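Local coordinates for SH3 domain-containing protein (Dictyostelium discoideum, PDB 4NQI) that remodels membranes through its inverse BAR domain to control osmoregulation, phagocytosis and cytokinesis, and probably binds phosphatidylinositol lipids, at the interface of chains A and B. Sequence-based numbering; all coordinates share one arbitrary frame. Chains: chain A/B, SH3 domain-containing protein.

Contact 1: the interface of chains A and B. Residues chain A 81, 85, 209, 213, 217, 220; chain B 195, 199, 202-203.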
loop_
_atom_site.group_PDB
_atom_site.type_symbol
_atom_site.label_atom_id
_atom_site.label_comp_id
_atom_site.label_asym_id
_atom_site.label_seq_id
_atom_site.Cartn_x
_atom_site.Cartn_y
_atom_site.Cartn_z
ATOM N N LEU A 81 -3.993 -8.491 -14.917
ATOM C CA LEU A 81 -3.648 -7.279 -14.178
ATOM C C LEU A 81 -4.770 -6.934 -13.204
ATOM O O LEU A 81 -4.522 -6.642 -12.030
ATOM C CB LEU A 81 -3.401 -6.110 -15.135
ATOM C CG LEU A 81 -3.083 -4.769 -14.464
ATOM C CD1 LEU A 81 -1.813 -4.863 -13.630
ATOM C CD2 LEU A 81 -2.968 -3.656 -15.499
ATOM N N ILE A 85 -4.573 -6.941 -9.000
ATOM C CA ILE A 85 -4.975 -5.791 -8.196
ATOM C C ILE A 85 -6.128 -6.157 -7.256
ATOM O O ILE A 85 -6.174 -5.700 -6.111
ATOM C CB ILE A 85 -5.359 -4.587 -9.093
ATOM C CG1 ILE A 85 -4.121 -4.060 -9.830
ATOM C CG2 ILE A 85 -5.984 -3.469 -8.276
ATOM C CD1 ILE A 85 -4.406 -2.909 -10.780
ATOM N N THR A 209 2.610 -8.494 -2.936
ATOM C CA THR A 209 2.609 -7.412 -3.910
ATOM C C THR A 209 3.821 -7.525 -4.832
ATOM O O THR A 209 3.697 -7.373 -6.051
ATOM C CB THR A 209 2.622 -6.045 -3.216
ATOM O OG1 THR A 209 1.438 -5.907 -2.421
ATOM C CG2 THR A 209 2.671 -4.923 -4.240
ATOM N N PHE A 213 2.972 -8.486 -8.777
ATOM C CA PHE A 213 3.287 -7.411 -9.719
ATOM C C PHE A 213 4.520 -7.731 -10.569
ATOM O O PHE A 213 4.614 -7.290 -11.713
ATOM C CB PHE A 213 3.448 -6.063 -9.001
ATOM C CG PHE A 213 2.141 -5.395 -8.646
ATOM C CD1 PHE A 213 0.931 -5.911 -9.095
ATOM C CD2 PHE A 213 2.123 -4.241 -7.875
ATOM C CE1 PHE A 213 -0.268 -5.292 -8.771
ATOM C CE2 PHE A 213 0.927 -3.620 -7.550
ATOM C CZ PHE A 213 -0.267 -4.145 -7.998
ATOM N N LEU A 217 4.557 -7.484 -14.638
ATOM C CA LEU A 217 5.602 -6.800 -15.398
ATOM C C LEU A 217 6.206 -7.691 -16.490
ATOM O O LEU A 217 6.469 -7.228 -17.607
ATOM C CB LEU A 217 6.697 -6.289 -14.459
ATOM C CG LEU A 217 6.294 -5.140 -13.535
ATOM C CD1 LEU A 217 7.446 -4.726 -12.642
ATOM C CD2 LEU A 217 5.822 -3.954 -14.351
ATOM N N HIS A 220 3.766 -7.978 -19.293
ATOM C CA HIS A 220 3.717 -6.713 -20.021
ATOM C C HIS A 220 4.920 -6.540 -20.948
ATOM O O HIS A 220 4.783 -6.016 -22.053
ATOM C CB HIS A 220 3.618 -5.533 -19.050
ATOM C CG HIS A 220 2.384 -5.548 -18.203
ATOM N ND1 HIS A 220 2.181 -4.654 -17.174
ATOM C CD2 HIS A 220 1.288 -6.344 -18.230
ATOM C CE1 HIS A 220 1.014 -4.900 -16.601
ATOM N NE2 HIS A 220 0.453 -5.922 -17.226
ATOM N N PHE B 195 1.398 2.238 -17.240
ATOM C CA PHE B 195 0.943 1.658 -15.977
ATOM C C PHE B 195 2.101 0.996 -15.227
ATOM O O PHE B 195 2.119 0.977 -13.994
ATOM C CB PHE B 195 -0.192 0.651 -16.210
ATOM C CG PHE B 195 -1.091 0.462 -15.018
ATOM C CD1 PHE B 195 -2.132 1.348 -14.772
ATOM C CD2 PHE B 195 -0.896 -0.595 -14.141
ATOM C CE1 PHE B 195 -2.961 1.181 -13.672
ATOM C CE2 PHE B 195 -1.724 -0.766 -13.040
ATOM C CZ PHE B 195 -2.755 0.123 -12.807
ATOM N N LEU B 199 3.508 0.254 -11.106
ATOM C CA LEU B 199 3.789 -1.097 -10.620
ATOM C C LEU B 199 5.203 -1.223 -10.052
ATOM O O LEU B 199 5.392 -1.766 -8.957
ATOM C CB LEU B 199 3.575 -2.121 -11.737
ATOM C CG LEU B 199 2.137 -2.218 -12.250
ATOM C CD1 LEU B 199 2.020 -3.199 -13.410
ATOM C CD2 LEU B 199 1.204 -2.620 -11.119
ATOM N N GLU B 202 5.364 0.494 -6.772
ATOM C CA GLU B 202 4.669 -0.293 -5.754
ATOM C C GLU B 202 5.567 -1.400 -5.220
ATOM O O GLU B 202 5.631 -1.633 -4.010
ATOM C CB GLU B 202 3.381 -0.906 -6.307
ATOM C CG GLU B 202 2.167 0.007 -6.264
ATOM C CD GLU B 202 1.588 0.173 -4.868
ATOM O OE1 GLU B 202 2.248 -0.230 -3.885
ATOM O OE2 GLU B 202 0.466 0.711 -4.757
ATOM N N ILE B 203 6.250 -2.082 -6.136
ATOM C CA ILE B 203 7.208 -3.129 -5.791
ATOM C C ILE B 203 8.328 -2.572 -4.906
ATOM O O ILE B 203 8.732 -3.199 -3.922
ATOM C CB ILE B 203 7.789 -3.775 -7.074
ATOM C CG1 ILE B 203 6.707 -4.598 -7.778
ATOM C CG2 ILE B 203 8.997 -4.644 -6.762
ATOM C CD1 ILE B 203 7.143 -5.205 -9.102
#
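B:Leu199 sits at the apolar centre of this patch, one of its methyls, CD2, pressed over the middle of the A:Phe213 ring at 3.5 Å from the ring centroid. CD2 is nearly equidistant from all six ring atoms, the mark of a centred CH-pi contact, and the two side chains cross at about a right angle. The other methyl, CD1, turns away from the phenyl ring toward A:Leu217 and A:His220. Around this core A:Leu217 and B:Ile203 meet tip to tip, with 3.6 Å between their CD1 atoms, while B:Ile203 CG1 packs against A:Phe213 CB at 3.8 Å. On the opposite flank the B:Phe195 ring, its CG anti to the backbone N (chi1 -155°), offers CD2 to A:Leu81 CD2 at 3.9 Å and points CZ at A:Ile85 CD1. Toward the rim, B:Glu202 uses its aliphatic part: CB lies at the edge of the A:Phe213 ring, in plane, 3.9 Å from CE2. A:His220 likewise contributes a carbon, CE1, 3.8 Å from B:Leu199 CD1. No polar pair bonds across; among these residues the contact rests on packing. It joins chain B helix 152-224 to chain A helices 72-140 and 160-225 within the helical bundle of the I-BAR dimer.

Contact 2: the interface of chains A and B. Residues chain A 45, 52, 92, 202; chain B 52, 56, 89, 92, 209.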
loop_
_atom_site.group_PDB
_atom_site.type_symbol
_atom_site.label_atom_id
_atom_site.label_comp_id
_atom_site.label_asym_id
_atom_site.label_seq_id
_atom_site.Cartn_x
_atom_site.Cartn_y
_atom_site.Cartn_z
ATOM N N TYR A 45 -6.283 5.676 10.334
ATOM C CA TYR A 45 -5.412 5.036 9.353
ATOM C C TYR A 45 -6.115 3.825 8.758
ATOM O O TYR A 45 -6.165 3.658 7.540
ATOM C CB TYR A 45 -4.094 4.609 10.007
ATOM C CG TYR A 45 -3.058 4.079 9.039
ATOM C CD1 TYR A 45 -2.293 4.947 8.272
ATOM C CD2 TYR A 45 -2.833 2.714 8.903
ATOM C CE1 TYR A 45 -1.341 4.473 7.390
ATOM C CE2 TYR A 45 -1.882 2.230 8.023
ATOM C CZ TYR A 45 -1.140 3.116 7.270
ATOM O OH TYR A 45 -0.193 2.645 6.390
ATOM N N LEU A 52 -9.045 3.124 0.452
ATOM C CA LEU A 52 -8.086 2.826 -0.606
ATOM C C LEU A 52 -8.363 1.454 -1.213
ATOM O O LEU A 52 -8.315 1.286 -2.432
ATOM C CB LEU A 52 -6.652 2.884 -0.073
ATOM C CG LEU A 52 -5.565 2.579 -1.107
ATOM C CD1 LEU A 52 -5.663 3.550 -2.276
ATOM C CD2 LEU A 52 -4.177 2.623 -0.485
ATOM N N ARG A 92 -5.326 -5.921 1.396
ATOM C CA ARG A 92 -5.147 -4.665 2.113
ATOM C C ARG A 92 -6.263 -4.504 3.136
ATOM O O ARG A 92 -6.025 -4.012 4.238
ATOM C CB ARG A 92 -5.111 -3.457 1.173
ATOM C CG ARG A 92 -4.701 -2.165 1.880
ATOM C CD ARG A 92 -4.944 -0.913 1.039
ATOM N NE ARG A 92 -4.369 -1.016 -0.299
ATOM C CZ ARG A 92 -3.078 -0.854 -0.578
ATOM N NH1 ARG A 92 -2.213 -0.588 0.394
ATOM N NH2 ARG A 92 -2.651 -0.963 -1.828
ATOM N N GLU A 202 1.466 -6.315 7.275
ATOM C CA GLU A 202 1.977 -5.383 6.275
ATOM C C GLU A 202 3.104 -6.042 5.487
ATOM O O GLU A 202 3.175 -5.914 4.266
ATOM C CB GLU A 202 2.477 -4.095 6.934
ATOM C CG GLU A 202 1.467 -2.960 6.915
ATOM C CD GLU A 202 0.935 -2.681 5.522
ATOM O OE1 GLU A 202 1.649 -2.043 4.720
ATOM O OE2 GLU A 202 -0.200 -3.107 5.224
ATOM N N LEU B 52 -4.477 8.125 2.793
ATOM C CA LEU B 52 -3.865 7.126 3.663
ATOM C C LEU B 52 -2.467 7.564 4.095
ATOM O O LEU B 52 -2.061 7.330 5.233
ATOM C CB LEU B 52 -3.800 5.769 2.957
ATOM C CG LEU B 52 -3.175 4.618 3.750
ATOM C CD1 LEU B 52 -3.951 4.367 5.034
ATOM C CD2 LEU B 52 -3.097 3.348 2.910
ATOM N N GLY B 56 -1.257 8.334 7.831
ATOM C CA GLY B 56 -0.074 7.655 8.328
ATOM C C GLY B 56 0.865 8.585 9.080
ATOM O O GLY B 56 1.459 8.192 10.087
ATOM N N GLU B 89 5.247 6.246 4.722
ATOM C CA GLU B 89 4.062 6.984 4.285
ATOM C C GLU B 89 4.418 8.125 3.336
ATOM O O GLU B 89 3.636 8.463 2.444
ATOM C CB GLU B 89 3.253 7.501 5.478
ATOM C CG GLU B 89 2.625 6.403 6.333
ATOM C CD GLU B 89 1.797 5.413 5.526
ATOM O OE1 GLU B 89 1.144 5.822 4.542
ATOM O OE2 GLU B 89 1.797 4.216 5.881
ATOM N N ARG B 92 4.803 6.359 0.070
ATOM C CA ARG B 92 3.515 5.985 -0.504
ATOM C C ARG B 92 2.952 7.171 -1.274
ATOM O O ARG B 92 2.356 7.006 -2.340
ATOM C CB ARG B 92 2.520 5.547 0.574
ATOM C CG ARG B 92 1.218 4.991 -0.002
ATOM C CD ARG B 92 0.102 4.914 1.033
ATOM N NE ARG B 92 0.534 4.254 2.261
ATOM C CZ ARG B 92 0.579 2.936 2.426
ATOM N NH1 ARG B 92 0.224 2.127 1.436
ATOM N NH2 ARG B 92 0.985 2.424 3.580
ATOM N N THR B 209 9.176 -1.538 2.723
ATOM C CA THR B 209 8.334 -1.882 3.867
ATOM C C THR B 209 8.852 -3.132 4.574
ATOM O O THR B 209 8.965 -3.156 5.808
ATOM C CB THR B 209 6.874 -2.108 3.441
ATOM O OG1 THR B 209 6.384 -0.938 2.775
ATOM C CG2 THR B 209 6.000 -2.401 4.651
#
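This is the central part of the I-BAR dimer interface, where A:Tyr45 ties helix 15-64 of one chain to helix 72-140 of the other; its polar cluster flanks the two-fold axis and has a twin. With CG anti to the backbone N (chi1 -173°), A:Tyr45 carries its hydroxyl out to B:Glu89 OE2, donating at 2.6 Å, tip to tip, 38° out of the carboxylate plane. From the opposite face B:Arg92 NH2 gives the same oxygen a nearly straight bond (178° at H). B:Arg92 holds the carboxylate side-on, its NE completing the salt bridge to B:Glu89 OE1 at 2.8 Å; this pairing fixes the acceptor for the tyrosine. NH2 also lies 3.1 Å from A:Tyr45 OH, but its N-H points at OE2, leaving at best a weak polar contact. B:Leu52 CD1 covers one A:Tyr45 ring face, offset toward the rim, 3.7 Å from the centroid, and B:Gly56 CA approaches A:Tyr45 CD1 to 3.5 Å. At the axis A:Arg92 and B:Arg92 slide past each other in opposite directions, NH1 atoms 3.8 Å apart, an approach their like charges could disfavour. Each guanidinium is covered on one face by its own chain's Leu52 CD2, and A:Leu52 CD2 meets B:Leu52 CD2 at 3.6 Å.

Contact 3: the interface of chains A and B. Residues chain A 230, 235, 238; chain B 177-178, 181-182.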
loop_
_atom_site.group_PDB
_atom_site.type_symbol
_atom_site.label_atom_id
_atom_site.label_comp_id
_atom_site.label_asym_id
_atom_site.label_seq_id
_atom_site.Cartn_x
_atom_site.Cartn_y
_atom_site.Cartn_z
ATOM N N LEU A 230 2.328 -8.585 -36.179
ATOM C CA LEU A 230 0.982 -9.002 -36.550
ATOM C C LEU A 230 0.783 -10.473 -36.196
ATOM O O LEU A 230 1.602 -11.319 -36.560
ATOM C CB LEU A 230 0.745 -8.789 -38.046
ATOM C CG LEU A 230 -0.706 -8.916 -38.520
ATOM C CD1 LEU A 230 -1.540 -7.770 -37.975
ATOM C CD2 LEU A 230 -0.819 -8.983 -40.039
ATOM N N GLU A 235 -2.220 -12.865 -40.358
ATOM C CA GLU A 235 -1.393 -13.197 -41.519
ATOM C C GLU A 235 -1.983 -14.336 -42.352
ATOM O O GLU A 235 -1.899 -14.328 -43.581
ATOM C CB GLU A 235 0.025 -13.559 -41.062
ATOM C CG GLU A 235 0.810 -12.401 -40.442
ATOM C CD GLU A 235 1.283 -11.390 -41.476
ATOM O OE1 GLU A 235 1.029 -11.601 -42.682
ATOM O OE2 GLU A 235 1.914 -10.385 -41.082
ATOM N N ILE A 238 -5.284 -13.086 -44.175
ATOM C CA ILE A 238 -4.911 -12.349 -45.379
ATOM C C ILE A 238 -4.621 -13.311 -46.532
ATOM O O ILE A 238 -5.151 -13.151 -47.633
ATOM C CB ILE A 238 -3.671 -11.454 -45.136
ATOM C CG1 ILE A 238 -4.011 -10.294 -44.194
ATOM C CG2 ILE A 238 -3.131 -10.917 -46.450
ATOM C CD1 ILE A 238 -2.889 -9.282 -44.031
ATOM N N LEU B 177 -5.422 -3.407 -43.128
ATOM C CA LEU B 177 -5.730 -4.278 -41.996
ATOM C C LEU B 177 -4.556 -4.327 -41.022
ATOM O O LEU B 177 -4.740 -4.186 -39.810
ATOM C CB LEU B 177 -6.079 -5.691 -42.464
ATOM C CG LEU B 177 -6.298 -6.696 -41.328
ATOM C CD1 LEU B 177 -7.446 -6.254 -40.434
ATOM C CD2 LEU B 177 -6.548 -8.094 -41.868
ATOM N N ARG B 178 -3.355 -4.535 -41.561
ATOM C CA ARG B 178 -2.127 -4.485 -40.774
ATOM C C ARG B 178 -2.024 -3.157 -40.044
ATOM O O ARG B 178 -1.790 -3.119 -38.835
ATOM C CB ARG B 178 -0.903 -4.625 -41.680
ATOM C CG ARG B 178 -0.560 -6.040 -42.097
ATOM C CD ARG B 178 0.834 -6.094 -42.711
ATOM N NE ARG B 178 1.317 -7.462 -42.871
ATOM C CZ ARG B 178 1.032 -8.237 -43.912
ATOM N NH1 ARG B 178 0.259 -7.781 -44.889
ATOM N NH2 ARG B 178 1.515 -9.470 -43.976
ATOM N N VAL B 181 -4.623 -2.908 -37.086
ATOM C CA VAL B 181 -4.367 -3.891 -36.033
ATOM C C VAL B 181 -3.132 -3.486 -35.228
ATOM O O VAL B 181 -3.094 -3.635 -34.004
ATOM C CB VAL B 181 -4.198 -5.323 -36.603
ATOM C CG1 VAL B 181 -3.724 -6.289 -35.522
ATOM C CG2 VAL B 181 -5.503 -5.816 -37.191
ATOM N N LEU B 182 -2.133 -2.951 -35.924
ATOM C CA LEU B 182 -0.914 -2.481 -35.276
ATOM C C LEU B 182 -1.131 -1.156 -34.544
ATOM O O LEU B 182 -0.429 -0.857 -33.579
ATOM C CB LEU B 182 0.232 -2.364 -36.284
ATOM C CG LEU B 182 0.718 -3.684 -36.887
ATOM C CD1 LEU B 182 2.035 -3.512 -37.637
ATOM C CD2 LEU B 182 0.850 -4.748 -35.809
#
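B:Arg178 leaves its helix with CG anti to the carbonyl carbon (chi1 -80°) and runs extended from CG to NE, reaching A:Glu235, whose own chain is bent at chi2 (-74°) and turns the carboxylate back toward the arginine. The two side chains cross at about a right angle, with carboxylate and guanidinium planes 55° apart. With that tilt the pairing is not flat and two-pronged; both carboxylate oxygens converge on NH2. The salt bridge is short, 2.5 Å from B:Arg178 NH2 to A:Glu235 OE1, yet the N-H directions do not make it a hydrogen bond. With OE1 the contact is probably a charge attraction; with OE2 of A:Glu235, 3.1 Å from the same B:Arg178 NH2, it is a plausible hydrogen bond. Apolar groups frame the arginine along its length. A:Leu230 straddles two residues of the partner helix, setting CD2 3.6 Å from B:Arg178 CG and CD1 3.6 Å from B:Val181 CG1. B:Leu182 adds a looser contact near the A:Leu230 backbone. A:Leu230 belongs to the linker before the short helix 232-241, and that helix supplies A:Glu235 and A:Ile238. The C-terminal segment of chain A is thereby laid on chain B helix 152-224, an exchange that extends the dimer beyond its central bundle. Past the guanidinium, A:Ile238 slides antiparallel to B:Leu177, while its terminal methyl CD1 comes 3.6 Å from B:Arg178 NH1.

Contact 4: the interface of chains A and B. Residues chain A 34, 37-38, 41-42, 191; chain B 59, 62-63, 66.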
loop_
_atom_site.group_PDB
_atom_site.type_symbol
_atom_site.label_atom_id
_atom_site.label_comp_id
_atom_site.label_asym_id
_atom_site.label_seq_id
_atom_site.Cartn_x
_atom_site.Cartn_y
_atom_site.Cartn_z
ATOM N N LEU A 34 -1.986 10.064 25.972
ATOM C CA LEU A 34 -1.004 9.869 24.905
ATOM C C LEU A 34 -1.277 8.594 24.111
ATOM O O LEU A 34 -1.244 8.602 22.879
ATOM C CB LEU A 34 0.422 9.840 25.465
ATOM C CG LEU A 34 1.063 11.186 25.819
ATOM C CD1 LEU A 34 2.492 11.012 26.332
ATOM C CD2 LEU A 34 1.040 12.115 24.615
ATOM N N GLU A 37 -4.548 8.750 22.008
ATOM C CA GLU A 37 -4.359 9.476 20.755
ATOM C C GLU A 37 -3.780 8.580 19.663
ATOM O O GLU A 37 -4.111 8.738 18.485
ATOM C CB GLU A 37 -3.457 10.689 20.970
ATOM C CG GLU A 37 -4.121 11.816 21.742
ATOM C CD GLU A 37 -5.442 12.248 21.130
ATOM O OE1 GLU A 37 -5.426 12.911 20.071
ATOM O OE2 GLU A 37 -6.500 11.929 21.711
ATOM N N VAL A 38 -2.914 7.648 20.055
ATOM C CA VAL A 38 -2.389 6.649 19.128
ATOM C C VAL A 38 -3.525 5.773 18.598
ATOM O O VAL A 38 -3.597 5.491 17.397
ATOM C CB VAL A 38 -1.328 5.759 19.799
ATOM C CG1 VAL A 38 -0.911 4.622 18.872
ATOM C CG2 VAL A 38 -0.116 6.589 20.204
ATOM N N ALA A 41 -5.579 7.882 16.015
ATOM C CA ALA A 41 -4.886 8.059 14.744
ATOM C C ALA A 41 -4.819 6.740 13.974
ATOM O O ALA A 41 -4.871 6.722 12.742
ATOM C CB ALA A 41 -3.495 8.611 14.975
ATOM N N ALA A 42 -4.704 5.639 14.712
ATOM C CA ALA A 42 -4.660 4.314 14.109
ATOM C C ALA A 42 -6.021 3.906 13.546
ATOM O O ALA A 42 -6.091 3.248 12.505
ATOM C CB ALA A 42 -4.175 3.294 15.114
ATOM N N PHE A 191 1.766 -3.050 24.371
ATOM C CA PHE A 191 1.506 -2.122 23.274
ATOM C C PHE A 191 2.216 -2.557 21.993
ATOM O O PHE A 191 1.602 -2.647 20.926
ATOM C CB PHE A 191 1.959 -0.716 23.677
ATOM C CG PHE A 191 1.981 0.274 22.544
ATOM C CD1 PHE A 191 0.817 0.910 22.133
ATOM C CD2 PHE A 191 3.173 0.593 21.909
ATOM C CE1 PHE A 191 0.842 1.830 21.096
ATOM C CE2 PHE A 191 3.201 1.507 20.873
ATOM C CZ PHE A 191 2.035 2.127 20.468
ATOM N N LEU B 59 -0.424 9.418 12.541
ATOM C CA LEU B 59 -0.128 8.252 13.372
ATOM C C LEU B 59 1.331 8.248 13.821
ATOM O O LEU B 59 1.625 8.004 14.992
ATOM C CB LEU B 59 -0.459 6.956 12.625
ATOM C CG LEU B 59 -0.031 5.646 13.297
ATOM C CD1 LEU B 59 -0.637 5.517 14.688
ATOM C CD2 LEU B 59 -0.405 4.442 12.443
ATOM N N THR B 62 1.838 10.806 16.633
ATOM C CA THR B 62 1.318 10.362 17.926
ATOM C C THR B 62 2.296 9.410 18.607
ATOM O O THR B 62 2.404 9.392 19.833
ATOM C CB THR B 62 -0.070 9.685 17.804
ATOM O OG1 THR B 62 0.053 8.435 17.116
ATOM C CG2 THR B 62 -1.040 10.581 17.056
ATOM N N LEU B 63 3.006 8.622 17.806
ATOM C CA LEU B 63 4.012 7.702 18.327
ATOM C C LEU B 63 5.237 8.462 18.829
ATOM O O LEU B 63 5.822 8.104 19.854
ATOM C CB LEU B 63 4.415 6.683 17.258
ATOM C CG LEU B 63 3.337 5.669 16.868
ATOM C CD1 LEU B 63 3.749 4.868 15.644
ATOM C CD2 LEU B 63 3.048 4.731 18.025
ATOM N N LEU B 66 4.865 9.937 22.293
ATOM C CA LEU B 66 5.045 9.008 23.408
ATOM C C LEU B 66 6.377 9.281 24.102
ATOM O O LEU B 66 6.511 9.095 25.314
ATOM C CB LEU B 66 5.015 7.555 22.922
ATOM C CG LEU B 66 3.732 6.984 22.314
ATOM C CD1 LEU B 66 3.930 5.529 21.901
ATOM C CD2 LEU B 66 2.576 7.094 23.289
HETATM O O HOH W 1 0.138 10.137 21.529
#
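A helix-on-helix seam, with A:Val38 and A:Ala41 packed against B:Leu59 and B:Thr62, lets helix 15-64 of chain A run antiparallel to its counterpart in chain B and lengthens the I-BAR dimer interface away from its centre. No polar atoms of the two chains bond directly, so close packing of small groups carries the contact. A:Ala41 CB lies 3.7 Å from B:Leu59 CA, side chain to backbone, which brings the helices near each other. B:Thr62 crosses A:Val38 obliquely and places its hydroxyl OG1 3.6 Å from A:Val38 CG2. That hydroxyl occupies the crowded position between backbone N and carbonyl carbon (chi1 68°), where OG1 donates to B:Leu59 O at 2.7 Å, lying 22° out of the carbonyl plane. The bond satisfies the hydroxyl within its own helix and turns the methyl CG2 toward A:Ala41 CB, 3.8 Å away. A water bridges the backbones at one margin, 2.5 Å from A:Leu34 O and 2.9 Å from B:Thr62 O. Deeper in, the A:Phe191 ring receives B:Leu63 CD2 at its edge, in plane, 3.7 Å from CZ; A:Val38 CG1 also lies in the plane at the ring edge. B:Leu66 points tip to tip at the same ring. The site thus joins the end of chain B helix 15-64 and the following 3-10 turn to chain A helices 15-64 and 160-225.

The four contacts spread along the elongated dimer: contact 4 and contact 3 lie about 60 Å apart between their C-alpha centres, with contact 2 about 16 Å from contact 4 and contact 1 about 17 Å from contact 2. Contacts 2 and 4 share the antiparallel pair of helices 15-64; contacts 1, 2 and 3 all use chain B helix 152-224. Residues 202 and 209 serve in both contacts 1 and 2, from opposite chains. Every contact, the tyrosine cluster of contact 2 included, recurs with the chains exchanged, giving a long seam that would suit an elongated, probably stiff, membrane-shaping dimer.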